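Local coordinates for chorismate synthase (Campylobacter jejuni, PDB 1SQ1), which probably catalyses the last step of chorismate biosynthesis, eliminating phosphate from 5-enolpyruvylshikimate-3-phosphate with the help of reduced FMN, at residues V19-I25 / P77-F83. Numbering follows the deposited sequence.
Sequences VAVGCII and PIAIVVF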
loop_
_atom_site.group_PDB
_atom_site.type_symbol
_atom_site.label_atom_id
_atom_site.label_comp_id
_atom_site.label_asym_id
_atom_site.label_seq_id
_atom_site.Cartn_x
_atom_site.Cartn_y
_atom_site.Cartn_z
ATOM N N VAL A 19 -18.266 24.278 -4.153
ATOM C CA VAL A 19 -19.019 24.254 -5.403
ATOM C C VAL A 19 -19.466 22.819 -5.691
ATOM O O VAL A 19 -20.603 22.578 -6.114
ATOM C CB VAL A 19 -18.167 24.782 -6.585
ATOM C CG1 VAL A 19 -18.954 24.701 -7.881
ATOM C CG2 VAL A 19 -17.751 26.227 -6.318
ATOM N N ALA A 20 -18.567 21.868 -5.449
ATOM C CA ALA A 20 -18.867 20.456 -5.668
ATOM C C ALA A 20 -17.747 19.539 -5.164
ATOM O O ALA A 20 -16.603 19.961 -4.992
ATOM C CB ALA A 20 -19.124 20.211 -7.151
ATOM N N VAL A 21 -18.096 18.285 -4.914
ATOM C CA VAL A 21 -17.134 17.298 -4.452
ATOM C C VAL A 21 -16.918 16.292 -5.580
ATOM O O VAL A 21 -17.582 16.358 -6.615
ATOM C CB VAL A 21 -17.652 16.547 -3.213
ATOM C CG1 VAL A 21 -17.909 17.520 -2.086
ATOM C CG2 VAL A 21 -18.927 15.798 -3.556
ATOM N N GLY A 22 -15.996 15.357 -5.385
ATOM C CA GLY A 22 -15.747 14.368 -6.418
ATOM C C GLY A 22 -15.045 13.137 -5.895
ATOM O O GLY A 22 -14.313 13.208 -4.905
ATOM N N CYS A 23 -15.279 11.999 -6.542
ATOM C CA CYS A 23 -14.629 10.766 -6.126
ATOM C C CYS A 23 -14.089 10.002 -7.329
ATOM O O CYS A 23 -14.435 10.297 -8.476
ATOM C CB CYS A 23 -15.585 9.883 -5.316
ATOM S SG CYS A 23 -16.755 8.873 -6.229
ATOM N N ILE A 24 -13.206 9.046 -7.061
ATOM C CA ILE A 24 -12.605 8.226 -8.105
ATOM C C ILE A 24 -12.651 6.788 -7.612
ATOM O O ILE A 24 -12.207 6.496 -6.505
ATOM C CB ILE A 24 -11.116 8.623 -8.356
ATOM C CG1 ILE A 24 -11.008 10.109 -8.688
ATOM C CG2 ILE A 24 -10.544 7.840 -9.524
ATOM C CD1 ILE A 24 -11.753 10.508 -9.945
ATOM N N ILE A 25 -13.223 5.890 -8.401
ATOM C CA ILE A 25 -13.254 4.497 -7.998
ATOM C C ILE A 25 -12.368 3.759 -8.987
ATOM O O ILE A 25 -12.665 3.682 -10.181
ATOM C CB ILE A 25 -14.663 3.892 -8.043
ATOM C CG1 ILE A 25 -15.604 4.648 -7.102
ATOM C CG2 ILE A 25 -14.593 2.434 -7.647
ATOM C CD1 ILE A 25 -16.354 5.810 -7.752
ATOM N N PRO A 77 -10.549 3.662 -14.103
ATOM C CA PRO A 77 -11.027 4.521 -13.016
ATOM C C PRO A 77 -12.279 5.290 -13.415
ATOM O O PRO A 77 -12.317 5.938 -14.459
ATOM C CB PRO A 77 -9.830 5.430 -12.734
ATOM C CG PRO A 77 -9.048 5.380 -13.997
ATOM C CD PRO A 77 -9.134 3.945 -14.388
ATOM N N ILE A 78 -13.300 5.210 -12.571
ATOM C CA ILE A 78 -14.578 5.861 -12.821
ATOM C C ILE A 78 -14.652 7.208 -12.123
ATOM O O ILE A 78 -15.008 7.277 -10.957
ATOM C CB ILE A 78 -15.717 4.960 -12.313
ATOM C CG1 ILE A 78 -15.640 3.615 -13.028
ATOM C CG2 ILE A 78 -17.063 5.618 -12.532
ATOM C CD1 ILE A 78 -16.547 2.581 -12.464
ATOM N N ALA A 79 -14.320 8.284 -12.821
ATOM C CA ALA A 79 -14.381 9.588 -12.173
ATOM C C ALA A 79 -15.820 10.091 -12.102
ATOM O O ALA A 79 -16.623 9.845 -13.001
ATOM C CB ALA A 79 -13.500 10.593 -12.903
ATOM N N ILE A 80 -16.142 10.786 -11.016
ATOM C CA ILE A 80 -17.483 11.322 -10.814
ATOM C C ILE A 80 -17.422 12.656 -10.076
ATOM O O ILE A 80 -16.601 12.848 -9.176
ATOM C CB ILE A 80 -18.374 10.343 -10.006
ATOM C CG1 ILE A 80 -18.508 9.006 -10.756
ATOM C CG2 ILE A 80 -19.731 10.976 -9.765
ATOM C CD1 ILE A 80 -19.474 8.000 -10.125
ATOM N N VAL A 81 -18.288 13.580 -10.474
ATOM C CA VAL A 81 -18.338 14.895 -9.850
ATOM C C VAL A 81 -19.794 15.214 -9.552
ATOM O O VAL A 81 -20.661 15.047 -10.412
ATOM C CB VAL A 81 -17.777 15.997 -10.777
ATOM C CG1 VAL A 81 -17.568 17.276 -9.982
ATOM C CG2 VAL A 81 -16.476 15.546 -11.404
ATOM N N VAL A 82 -20.058 15.674 -8.334
ATOM C CA VAL A 82 -21.412 16.003 -7.917
ATOM C C VAL A 82 -21.482 17.441 -7.434
ATOM O O VAL A 82 -20.624 17.879 -6.683
ATOM C CB VAL A 82 -21.868 15.069 -6.788
ATOM C CG1 VAL A 82 -23.270 15.426 -6.355
ATOM C CG2 VAL A 82 -21.814 13.630 -7.262
ATOM N N PHE A 83 -22.505 18.169 -7.876
ATOM C CA PHE A 83 -22.692 19.569 -7.485
ATOM C C PHE A 83 -23.805 19.736 -6.450
ATOM O O PHE A 83 -24.357 20.829 -6.277
ATOM C CB PHE A 83 -23.014 20.434 -8.711
ATOM C CG PHE A 83 -21.906 20.496 -9.723
ATOM C CD1 PHE A 83 -21.760 19.491 -10.680
ATOM C CD2 PHE A 83 -20.989 21.548 -9.704
ATOM C CE1 PHE A 83 -20.711 19.528 -11.610
ATOM C CE2 PHE A 83 -19.934 21.599 -10.628
ATOM C CZ PHE A 83 -19.796 20.585 -11.584
#
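Val21, Cys23 and Ile25 pair with Val82, Ile80 and Ile78 as the hydrogen-bonded sites of an antiparallel ladder inside a five-stranded antiparallel sheet; the axes of 21-25 and 78-82 approach to 4.9 Å, with 165° between their N-to-C directions. The Cys23-Ile80 pair is symmetrical: Cys23 N reaches Ile80 O, and Ile80 N returns to Cys23 O, each at 3.1 Å. At the Ile25 end the grip is uneven, since Ile78 N to Ile25 O measures 2.9 Å and is nearly straight, whereas the return bond from Ile25 N to Ile78 O is weak. These six side chains share one face, where Ile25 CD1 lies 4.5 Å from Ile80 CD1, and Val129 and Val137 of helix 128-143 back the valines and the two strand 78-82 isoleucines. The Val82 side chain is about 7 Å from that of Arg46, which probably binds NADP(+). On the face of Ile24, Ala79 and Val81, CG1 of Ile24 anti to the carbonyl carbon (chi1 -56°) and CD1 folded back (chi2 -62°) bring CD1 to Ala79 CB; its CG2 meets Pro77 CB, and Phe13 of a second subunit also packs on Ile24. Outward, Phe13 and Thr11 bond Gly22 and Ile24, while Gln63 and Leu65 bond Val81 and Ala79 from the other side, making the pair interior. Ser66 OG bonds Pro77 O and Ala79 N. Toward Phe83, Val82 N donates to Val21 O at 3.1 Å.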